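Phthiocerol synthesis polyketide synthase type I PpsC (PDB 7AHB) probably loads the extender unit of phthiocerol synthesis onto the acyl carrier protein through this acyltransferase domain of a mycobacterial type I polyketide synthase. Local coordinates at residues 58-61 with 62-65; 74-77 with 78-82; 122-126 with 127-131; 220-223 with 224-228. All blocks are in the same frame, centred on the assembly; numbering follows the deposited sequence.

Interaction 1: 58-61 with 62-65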
loop_
_atom_site.group_PDB
_atom_site.type_symbol
_atom_site.label_atom_id
_atom_site.label_comp_id
_atom_site.label_asym_id
_atom_site.label_seq_id
_atom_site.Cartn_x
_atom_site.Cartn_y
_atom_site.Cartn_z
ATOM N N SER A 58 -4.036 7.995 -3.003
ATOM C CA SER A 58 -5.466 8.162 -3.235
ATOM C C SER A 58 -5.951 9.459 -2.612
ATOM O O SER A 58 -7.043 9.526 -2.034
ATOM C CB SER A 58 -6.256 6.976 -2.683
ATOM O OG SER A 58 -5.534 5.766 -2.861
ATOM N N GLN A 59 -5.144 10.510 -2.720
ATOM C CA GLN A 59 -5.518 11.794 -2.148
ATOM C C GLN A 59 -6.880 12.242 -2.660
ATOM O O GLN A 59 -7.213 12.075 -3.838
ATOM C CB GLN A 59 -4.461 12.836 -2.492
ATOM C CG GLN A 59 -4.336 13.105 -3.996
ATOM C CD GLN A 59 -3.155 14.014 -4.308
ATOM O OE1 GLN A 59 -2.924 15.034 -3.605
ATOM N NE2 GLN A 59 -2.370 13.636 -5.325
ATOM N N TRP A 60 -7.679 12.795 -1.753
ATOM C CA TRP A 60 -8.926 13.447 -2.123
ATOM C C TRP A 60 -8.970 14.817 -1.466
ATOM O O TRP A 60 -8.348 15.035 -0.417
ATOM C CB TRP A 60 -10.167 12.620 -1.732
ATOM C CG TRP A 60 -10.140 12.059 -0.350
ATOM C CD1 TRP A 60 -9.668 10.845 0.024
ATOM C CD2 TRP A 60 -10.631 12.684 0.834
ATOM N NE1 TRP A 60 -9.819 10.673 1.373
ATOM C CE2 TRP A 60 -10.421 11.788 1.894
ATOM C CE3 TRP A 60 -11.241 13.916 1.100
ATOM C CZ2 TRP A 60 -10.778 12.089 3.204
ATOM C CZ3 TRP A 60 -11.599 14.217 2.397
ATOM C CH2 TRP A 60 -11.354 13.315 3.437
ATOM N N ALA A 61 -9.729 15.723 -2.091
ATOM C CA ALA A 61 -9.788 17.126 -1.697
ATOM C C ALA A 61 -10.149 17.280 -0.239
ATOM O O ALA A 61 -11.266 16.945 0.173
ATOM C CB ALA A 61 -10.822 17.849 -2.573
ATOM N N GLY A 62 -9.222 17.858 0.519
ATOM C CA GLY A 62 -9.429 18.060 1.936
ATOM C C GLY A 62 -9.084 16.871 2.798
ATOM O O GLY A 62 -9.414 16.866 3.988
ATOM N N MET A 63 -8.427 15.874 2.235
ATOM C CA MET A 63 -8.005 14.692 2.966
ATOM C C MET A 63 -7.286 15.076 4.245
ATOM O O MET A 63 -6.305 15.825 4.217
ATOM C CB MET A 63 -7.094 13.878 2.052
ATOM C CG MET A 63 -6.459 12.650 2.670
ATOM S SD MET A 63 -5.074 12.171 1.617
ATOM C CE MET A 63 -3.914 13.482 1.987
ATOM N N GLY A 64 -7.806 14.590 5.371
ATOM C CA GLY A 64 -7.164 14.784 6.650
ATOM C C GLY A 64 -7.419 16.112 7.317
ATOM O O GLY A 64 -7.045 16.275 8.485
ATOM N N ARG A 65 -8.070 17.054 6.634
ATOM C CA ARG A 65 -8.253 18.387 7.199
ATOM C C ARG A 65 -9.029 18.331 8.511
ATOM O O ARG A 65 -8.593 18.887 9.526
ATOM C CB ARG A 65 -8.962 19.282 6.185
ATOM C CG ARG A 65 -8.687 20.762 6.346
ATOM C CD ARG A 65 -9.007 21.520 5.032
ATOM N NE ARG A 65 -10.321 21.137 4.499
ATOM C CZ ARG A 65 -10.703 21.279 3.229
ATOM N NH1 ARG A 65 -9.875 21.794 2.323
ATOM N NH2 ARG A 65 -11.910 20.873 2.857
#
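Trp60 and Met63 are the first and last residues of a type II beta turn closed by a backbone hydrogen bond from Met63 N to Trp60 O (2.8 Å), and a second type II turn, Gly62 to Arg65, follows at once with its own bond from Arg65 N to Gly62 O (3.0 Å). Gly62 and Gly64 have positive phi, as the third residue of a type II turn commonly does. The indole of Trp60 folds back over the first turn. With chi1 at 46°, CG sits between the backbone N and the carbonyl carbon, and the ring is brought flat beneath Met63. Met63 CA stands over the six-membered ring, 3.5 Å from its centroid and only 7° off the normal, a CH-pi contact made by the backbone carbon. From there the Met63 chain runs on across the indole: CB lies 3.9 Å from Trp60 CD2, CG passes near NE1, and SD hangs above the five-membered ring at 5.2 Å from its centroid, a distant Met-aromatic contact. This double turn is the last part of the loop that leads from strand 49-53 of the acyltransferase fold into helix 65-70, with Gly64 as the N-cap residue. Bending at chi3, the end of Met63 also packs beside Gln59, the residue before the tryptophan, with Met63 SD 3.8 Å from Gln59 CA. Polar ends are tied outward, Trp60 NE1 to the carbonyl of Ala319 and Gln59 OE1 to the amide of Leu103, while the ring of His20 stacks with Trp60.

Interaction 2: 74-77 with 78-82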
loop_
_atom_site.group_PDB
_atom_site.type_symbol
_atom_site.label_atom_id
_atom_site.label_comp_id
_atom_site.label_asym_id
_atom_site.label_seq_id
_atom_site.Cartn_x
_atom_site.Cartn_y
_atom_site.Cartn_z
ATOM N N PHE A 74 -3.925 11.788 15.450
ATOM C CA PHE A 74 -3.560 12.029 14.061
ATOM C C PHE A 74 -2.680 13.264 13.956
ATOM O O PHE A 74 -1.639 13.241 13.290
ATOM C CB PHE A 74 -4.829 12.171 13.214
ATOM C CG PHE A 74 -4.562 12.408 11.758
ATOM C CD1 PHE A 74 -4.245 11.354 10.911
ATOM C CD2 PHE A 74 -4.639 13.677 11.228
ATOM C CE1 PHE A 74 -3.988 11.575 9.566
ATOM C CE2 PHE A 74 -4.393 13.890 9.885
ATOM C CZ PHE A 74 -4.068 12.837 9.062
ATOM N N ALA A 75 -3.073 14.345 14.640
ATOM C CA ALA A 75 -2.319 15.600 14.592
ATOM C C ALA A 75 -0.930 15.451 15.199
ATOM O O ALA A 75 0.030 16.049 14.704
ATOM C CB ALA A 75 -3.084 16.705 15.321
ATOM N N ALA A 76 -0.796 14.642 16.258
ATOM C CA ALA A 76 0.517 14.432 16.857
ATOM C C ALA A 76 1.448 13.736 15.876
ATOM O O ALA A 76 2.610 14.125 15.726
ATOM C CB ALA A 76 0.388 13.615 18.147
ATOM N N ALA A 77 0.951 12.707 15.196
ATOM C CA ALA A 77 1.774 11.985 14.229
ATOM C C ALA A 77 2.226 12.909 13.097
ATOM O O ALA A 77 3.411 12.952 12.737
ATOM C CB ALA A 77 1.001 10.777 13.681
ATOM N N ILE A 78 1.291 13.664 12.530
ATOM C CA ILE A 78 1.644 14.615 11.475
ATOM C C ILE A 78 2.692 15.598 11.986
ATOM O O ILE A 78 3.714 15.847 11.326
ATOM C CB ILE A 78 0.389 15.348 10.972
ATOM C CG1 ILE A 78 -0.558 14.370 10.277
ATOM C CG2 ILE A 78 0.777 16.513 10.054
ATOM C CD1 ILE A 78 0.015 13.665 9.053
ATOM N N ALA A 79 2.455 16.156 13.179
ATOM C CA ALA A 79 3.423 17.066 13.792
ATOM C C ALA A 79 4.793 16.417 13.961
ATOM O O ALA A 79 5.824 17.052 13.696
ATOM C CB ALA A 79 2.900 17.548 15.142
ATOM N N GLU A 80 4.824 15.139 14.387
ATOM C CA GLU A 80 6.097 14.473 14.655
ATOM C C GLU A 80 6.852 14.176 13.364
ATOM O O GLU A 80 8.086 14.255 13.321
ATOM C CB GLU A 80 5.848 13.190 15.454
ATOM C CG GLU A 80 5.536 13.487 16.910
ATOM C CD GLU A 80 4.605 12.440 17.577
ATOM O OE1 GLU A 80 4.024 12.779 18.645
ATOM O OE2 GLU A 80 4.452 11.296 17.072
ATOM N N LEU A 81 6.128 13.858 12.292
ATOM C CA LEU A 81 6.790 13.603 11.014
ATOM C C LEU A 81 7.295 14.880 10.357
ATOM O O LEU A 81 8.322 14.857 9.656
ATOM C CB LEU A 81 5.833 12.903 10.052
ATOM C CG LEU A 81 5.439 11.473 10.400
ATOM C CD1 LEU A 81 4.208 11.088 9.625
ATOM C CD2 LEU A 81 6.600 10.542 10.117
ATOM N N GLU A 82 6.603 15.999 10.585
ATOM C CA GLU A 82 6.839 17.195 9.781
ATOM C C GLU A 82 8.300 17.616 9.725
ATOM O O GLU A 82 8.778 17.933 8.619
ATOM C CB GLU A 82 5.942 18.330 10.302
ATOM C CG GLU A 82 5.972 19.609 9.526
ATOM C CD GLU A 82 5.383 19.470 8.130
ATOM O OE1 GLU A 82 4.604 18.532 7.877
ATOM O OE2 GLU A 82 5.718 20.324 7.293
#
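Phe74 and Ile78 stand one turn apart on helix 72-89 of the acyltransferase domain, and the segment 74-82 is a worked example of the alpha-helical i to i+4 pattern. Four backbone hydrogen bonds join its two halves. Ile78 N reaches Phe74 O at 3.1 Å and almost straight, with 174° at the hydrogen; Ala79 N bonds Ala75 O, Glu80 N bonds Ala76 O at 2.8 Å, and Leu81 N bonds Ala77 O.

Apolar contact is concentrated on the buried side. Ile78 CG1 lies over one face of the Phe74 ring, displaced toward the rim, 4.2 Å from the ring centroid and 21° off its normal, which makes a CH-pi contact; its nearest ring atom is Phe74 CE2 at 3.9 Å. The phenyl ring can meet this methylene because Phe74 CG is anti to the backbone N (chi1 -179°). Ile78 CD1 continues past the ring near CZ. Leu68 of helix 65-70 touches both side chains, and so does Ala119 of helix 106-126, so the pair fills the junction of these three helices. Ile78 also leans on Leu93 and Ile97 of helix 93-98.

On the exposed side the contacts involve a polar chain. Glu80 runs extended beyond CG and folds back along the preceding turn, its CG 3.2 Å from Ala76 O. Glu82 points another way, its carboxylate held by Ser92 OG and the amide of Arg94. At the tip of Glu80, OE1 comes to 3.8 Å from the methyl CB of Ala76.

Interaction 3: 122-126 with 127-131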
loop_
_atom_site.group_PDB
_atom_site.type_symbol
_atom_site.label_atom_id
_atom_site.label_comp_id
_atom_site.label_asym_id
_atom_site.label_seq_id
_atom_site.Cartn_x
_atom_site.Cartn_y
_atom_site.Cartn_z
ATOM N N ALA A 122 -1.493 5.737 13.755
ATOM C CA ALA A 122 -1.540 6.368 15.073
ATOM C C ALA A 122 -2.974 6.608 15.507
ATOM O O ALA A 122 -3.314 6.458 16.691
ATOM C CB ALA A 122 -0.775 7.686 15.046
ATOM N N LEU A 123 -3.832 6.962 14.552
ATOM C CA LEU A 123 -5.227 7.228 14.862
ATOM C C LEU A 123 -5.911 5.972 15.374
ATOM O O LEU A 123 -6.572 5.996 16.420
ATOM C CB LEU A 123 -5.939 7.768 13.625
ATOM C CG LEU A 123 -7.428 8.057 13.764
ATOM C CD1 LEU A 123 -7.658 9.036 14.910
ATOM C CD2 LEU A 123 -8.003 8.598 12.471
ATOM N N TRP A 124 -5.788 4.868 14.627
ATOM C CA TRP A 124 -6.356 3.603 15.089
ATOM C C TRP A 124 -5.803 3.213 16.464
ATOM O O TRP A 124 -6.545 2.726 17.331
ATOM C CB TRP A 124 -6.056 2.487 14.093
ATOM C CG TRP A 124 -6.918 2.413 12.874
ATOM C CD1 TRP A 124 -6.539 2.678 11.587
ATOM C CD2 TRP A 124 -8.292 2.008 12.810
ATOM N NE1 TRP A 124 -7.583 2.470 10.741
ATOM C CE2 TRP A 124 -8.672 2.051 11.458
ATOM C CE3 TRP A 124 -9.225 1.600 13.758
ATOM C CZ2 TRP A 124 -9.950 1.697 11.026
ATOM C CZ3 TRP A 124 -10.505 1.276 13.334
ATOM C CH2 TRP A 124 -10.852 1.317 11.977
ATOM N N ARG A 125 -4.493 3.389 16.666
ATOM C CA ARG A 125 -3.887 3.046 17.947
ATOM C C ARG A 125 -4.538 3.813 19.091
ATOM O O ARG A 125 -4.730 3.270 20.188
ATOM C CB ARG A 125 -2.388 3.333 17.916
ATOM C CG ARG A 125 -1.688 3.167 19.289
ATOM C CD ARG A 125 -0.224 2.927 19.067
ATOM N NE ARG A 125 0.656 2.711 20.228
ATOM C CZ ARG A 125 0.342 2.177 21.413
ATOM N NH1 ARG A 125 -0.904 1.796 21.726
ATOM N NH2 ARG A 125 1.311 2.039 22.314
ATOM N N SER A 126 -4.864 5.083 18.860
ATOM C CA SER A 126 -5.455 5.903 19.909
ATOM C C SER A 126 -6.840 5.410 20.303
ATOM O O SER A 126 -7.327 5.763 21.378
ATOM C CB SER A 126 -5.538 7.376 19.472
ATOM O OG SER A 126 -6.544 7.583 18.505
ATOM N N TYR A 127 -7.488 4.606 19.461
ATOM C CA TYR A 127 -8.775 4.001 19.780
ATOM C C TYR A 127 -8.639 2.512 20.103
ATOM O O TYR A 127 -9.642 1.779 20.065
ATOM C CB TYR A 127 -9.757 4.230 18.630
ATOM C CG TYR A 127 -10.186 5.668 18.528
ATOM C CD1 TYR A 127 -11.023 6.218 19.493
ATOM C CD2 TYR A 127 -9.749 6.485 17.491
ATOM C CE1 TYR A 127 -11.416 7.541 19.435
ATOM C CE2 TYR A 127 -10.145 7.824 17.423
ATOM C CZ TYR A 127 -10.979 8.332 18.386
ATOM O OH TYR A 127 -11.393 9.654 18.335
ATOM N N GLY A 128 -7.418 2.058 20.419
ATOM C CA GLY A 128 -7.214 0.706 20.901
ATOM C C GLY A 128 -7.100 -0.347 19.832
ATOM O O GLY A 128 -7.184 -1.538 20.151
ATOM N N VAL A 129 -6.901 0.049 18.573
ATOM C CA VAL A 129 -6.809 -0.883 17.452
ATOM C C VAL A 129 -5.361 -0.893 16.965
ATOM O O VAL A 129 -4.857 0.104 16.432
ATOM C CB VAL A 129 -7.774 -0.511 16.315
ATOM C CG1 VAL A 129 -7.600 -1.467 15.146
ATOM C CG2 VAL A 129 -9.212 -0.494 16.804
ATOM N N THR A 130 -4.688 -2.028 17.125
ATOM C CA THR A 130 -3.311 -2.200 16.687
ATOM C C THR A 130 -3.199 -3.518 15.926
ATOM O O THR A 130 -3.980 -4.457 16.159
ATOM C CB THR A 130 -2.319 -2.192 17.870
ATOM O OG1 THR A 130 -2.607 -3.300 18.715
ATOM C CG2 THR A 130 -2.403 -0.911 18.677
ATOM N N PRO A 131 -2.237 -3.640 15.021
ATOM C CA PRO A 131 -2.161 -4.863 14.209
ATOM C C PRO A 131 -1.412 -5.988 14.907
ATOM O O PRO A 131 -0.389 -5.775 15.556
ATOM C CB PRO A 131 -1.414 -4.416 12.945
ATOM C CG PRO A 131 -0.509 -3.283 13.436
ATOM C CD PRO A 131 -1.230 -2.635 14.634
#
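Tyr127 packs back on Leu123 and Ser126 where helix 106-126 ends in a Schellman motif. Gly128, with positive phi, is its C-prime residue: Val129 N bonds Trp124 O and Gly128 N bonds Arg125 O, both at 3.0 Å. Trp124 O also accepts from Tyr127 N, the two donors arriving from opposite faces of the carbonyl plane.

Followed outward, Tyr127 CB lies against the carbonyl carbon of Ser126 and near Trp124 O. CG stays beside the same peptide, and CD2 comes to 3.4 Å from Leu123 O. Next along the ring, CE2 meets the Leu123 methyl CD1 at 3.7 Å, with Ser126 OG close by. The tip, OH, is hydrogen-bonded to Glu71, a residue that binds a sodium ion, tying this helix end to the region before helix 72-89.

The Trp124 and Val129 side chains lie side by side, pointing the same way; Trp124 CE3 touches Val129 CB at 3.6 Å, while NE1 bonds Thr345. Both side chains pack on Ile315 of strand 313-316, in the parallel sheet. The Ser126 hydroxyl turns back to its own helix because chi1 of 73° sets OG between the backbone N and the carbonyl carbon, from where OG donates to Leu123 O at 2.6 Å.

Interaction 4: 220-223 with 224-228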
loop_
_atom_site.group_PDB
_atom_site.type_symbol
_atom_site.label_atom_id
_atom_site.label_comp_id
_atom_site.label_asym_id
_atom_site.label_seq_id
_atom_site.Cartn_x
_atom_site.Cartn_y
_atom_site.Cartn_z
ATOM N N ILE A 220 -5.764 -3.262 -22.338
ATOM C CA ILE A 220 -7.068 -2.945 -21.763
ATOM C C ILE A 220 -8.159 -3.115 -22.818
ATOM O O ILE A 220 -9.249 -3.632 -22.544
ATOM C CB ILE A 220 -7.077 -1.513 -21.190
ATOM C CG1 ILE A 220 -6.174 -1.409 -19.967
ATOM C CG2 ILE A 220 -8.491 -1.089 -20.858
ATOM C CD1 ILE A 220 -6.066 0.021 -19.425
ATOM N N ASP A 221 -7.897 -2.645 -24.032
ATOM C CA ASP A 221 -8.906 -2.776 -25.071
ATOM C C ASP A 221 -9.156 -4.241 -25.401
ATOM O O ASP A 221 -10.309 -4.666 -25.519
ATOM C CB ASP A 221 -8.493 -2.012 -26.322
ATOM C CG ASP A 221 -9.594 -1.995 -27.364
ATOM O OD1 ASP A 221 -10.632 -1.336 -27.123
ATOM O OD2 ASP A 221 -9.440 -2.685 -28.388
ATOM N N LYS A 222 -8.091 -5.036 -25.531
ATOM C CA LYS A 222 -8.275 -6.448 -25.870
ATOM C C LYS A 222 -9.114 -7.165 -24.816
ATOM O O LYS A 222 -10.037 -7.922 -25.154
ATOM C CB LYS A 222 -6.921 -7.127 -26.048
ATOM C CG LYS A 222 -7.030 -8.578 -26.539
ATOM C CD LYS A 222 -5.676 -9.118 -26.994
ATOM C CE LYS A 222 -5.498 -9.034 -28.495
ATOM N NZ LYS A 222 -6.167 -10.165 -29.204
ATOM N N VAL A 223 -8.838 -6.910 -23.536
ATOM C CA VAL A 223 -9.616 -7.535 -22.474
ATOM C C VAL A 223 -11.077 -7.138 -22.584
ATOM O O VAL A 223 -11.975 -7.976 -22.442
ATOM C CB VAL A 223 -9.040 -7.179 -21.095
ATOM C CG1 VAL A 223 -9.971 -7.675 -20.006
ATOM C CG2 VAL A 223 -7.630 -7.739 -20.950
ATOM N N ARG A 224 -11.343 -5.858 -22.854
ATOM C CA ARG A 224 -12.724 -5.419 -23.006
ATOM C C ARG A 224 -13.375 -6.034 -24.240
ATOM O O ARG A 224 -14.531 -6.459 -24.187
ATOM C CB ARG A 224 -12.776 -3.895 -23.076
ATOM C CG ARG A 224 -12.451 -3.240 -21.771
ATOM C CD ARG A 224 -12.436 -1.710 -21.916
ATOM N NE ARG A 224 -12.184 -1.090 -20.627
ATOM C CZ ARG A 224 -12.074 0.216 -20.444
ATOM N NH1 ARG A 224 -12.183 1.035 -21.482
ATOM N NH2 ARG A 224 -11.847 0.687 -19.230
ATOM N N GLN A 225 -12.660 -6.078 -25.360
ATOM C CA GLN A 225 -13.225 -6.646 -26.575
ATOM C C GLN A 225 -13.441 -8.150 -26.467
ATOM O O GLN A 225 -14.274 -8.702 -27.180
ATOM C CB GLN A 225 -12.312 -6.332 -27.753
ATOM C CG GLN A 225 -12.233 -4.836 -28.059
ATOM C CD GLN A 225 -13.567 -4.263 -28.495
ATOM O OE1 GLN A 225 -14.301 -4.888 -29.264
ATOM N NE2 GLN A 225 -13.891 -3.071 -27.997
ATOM N N GLN A 226 -12.707 -8.830 -25.600
ATOM C CA GLN A 226 -12.935 -10.241 -25.322
ATOM C C GLN A 226 -13.940 -10.443 -24.196
ATOM O O GLN A 226 -13.951 -11.511 -23.570
ATOM C CB GLN A 226 -11.599 -10.911 -25.007
ATOM C CG GLN A 226 -10.671 -10.911 -26.236
ATOM C CD GLN A 226 -9.284 -11.466 -25.955
ATOM O OE1 GLN A 226 -8.840 -11.514 -24.801
ATOM N NE2 GLN A 226 -8.592 -11.901 -27.019
ATOM N N ASN A 227 -14.764 -9.419 -23.919
ATOM C CA ASN A 227 -15.891 -9.467 -22.986
ATOM C C ASN A 227 -15.473 -9.476 -21.515
ATOM O O ASN A 227 -16.262 -9.870 -20.646
ATOM C CB ASN A 227 -16.786 -10.682 -23.279
ATOM C CG ASN A 227 -17.484 -10.584 -24.622
ATOM O OD1 ASN A 227 -17.216 -9.669 -25.405
ATOM N ND2 ASN A 227 -18.371 -11.530 -24.905
ATOM N N GLY A 228 -14.255 -9.040 -21.206
ATOM C CA GLY A 228 -13.812 -8.907 -19.839
ATOM C C GLY A 228 -13.791 -7.453 -19.384
ATOM O O GLY A 228 -14.065 -6.532 -20.147
#
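A Schellman motif ends helix 213-225, and residues 220-228 comprise the last stretch of that helix and this cap. Gly228 N bonds Val223 O at 2.8 Å and Asn227 N bonds Arg224 O at 3.0 Å, with Asn227, at positive phi, as the C-prime residue. Ahead of this cap the helical pattern is still regular: Arg224 N bonds Ile220 O, Gln225 N bonds Asp221 O at 2.7 Å, and Gln226 N bonds Lys222 O.

Arg224 carries the main side-chain contact. It runs extended from CG to NE alongside Ile220, both pointing the same way, and lays one guanidinium face over the Ile220 methyl CG2, which is 3.7 Å from Arg224 NE. In Ile220, chi1 of -68° sets CG1 anti to the carbonyl carbon, which leaves the methyl CG2 anti to the backbone N and beside the arginine. The guanidinium is fixed at its far end by a bond from NH2 to the carbonyl of Ala230.

Two further pairs line the exposed flank. Gln225, bent at chi2, sets its CG 3.5 Å from Asp221 OD2, the carboxylate and amide planes 28° apart. Lys222 CG lies 3.7 Å from Gln226 CD, the lysine stem crossing the Gln226 amide at a slant. Val223 is buried, and its CG1 is 3.9 Å from Gly228 C.

Ile220 and Val223 rest on strand 230-232, an outer strand of the antiparallel sheet, while Lys222 and Val223 also touch Leu189 of helix 183-189.

All four contacts are local and follow one another in series, so none nests in or crosses another. Interaction 1 turns the chain from strand 49-53 into helix 65-70. Interaction 2 is a run within helix 72-89, and it touches interaction 1 where Phe74 CE2 approaches Gly64 O at 3.8 Å. Interaction 3 closes helix 106-126 and sends the chain to strand 133-136; it meets interaction 2 through Ala77 CB and Ala122 CB, also 3.8 Å apart. These three belong to the part built on the parallel sheet. Interaction 4 ends helix 213-225 before strand 230-232 of the antiparallel sheet, its centre about 45 Å from that of interaction 2.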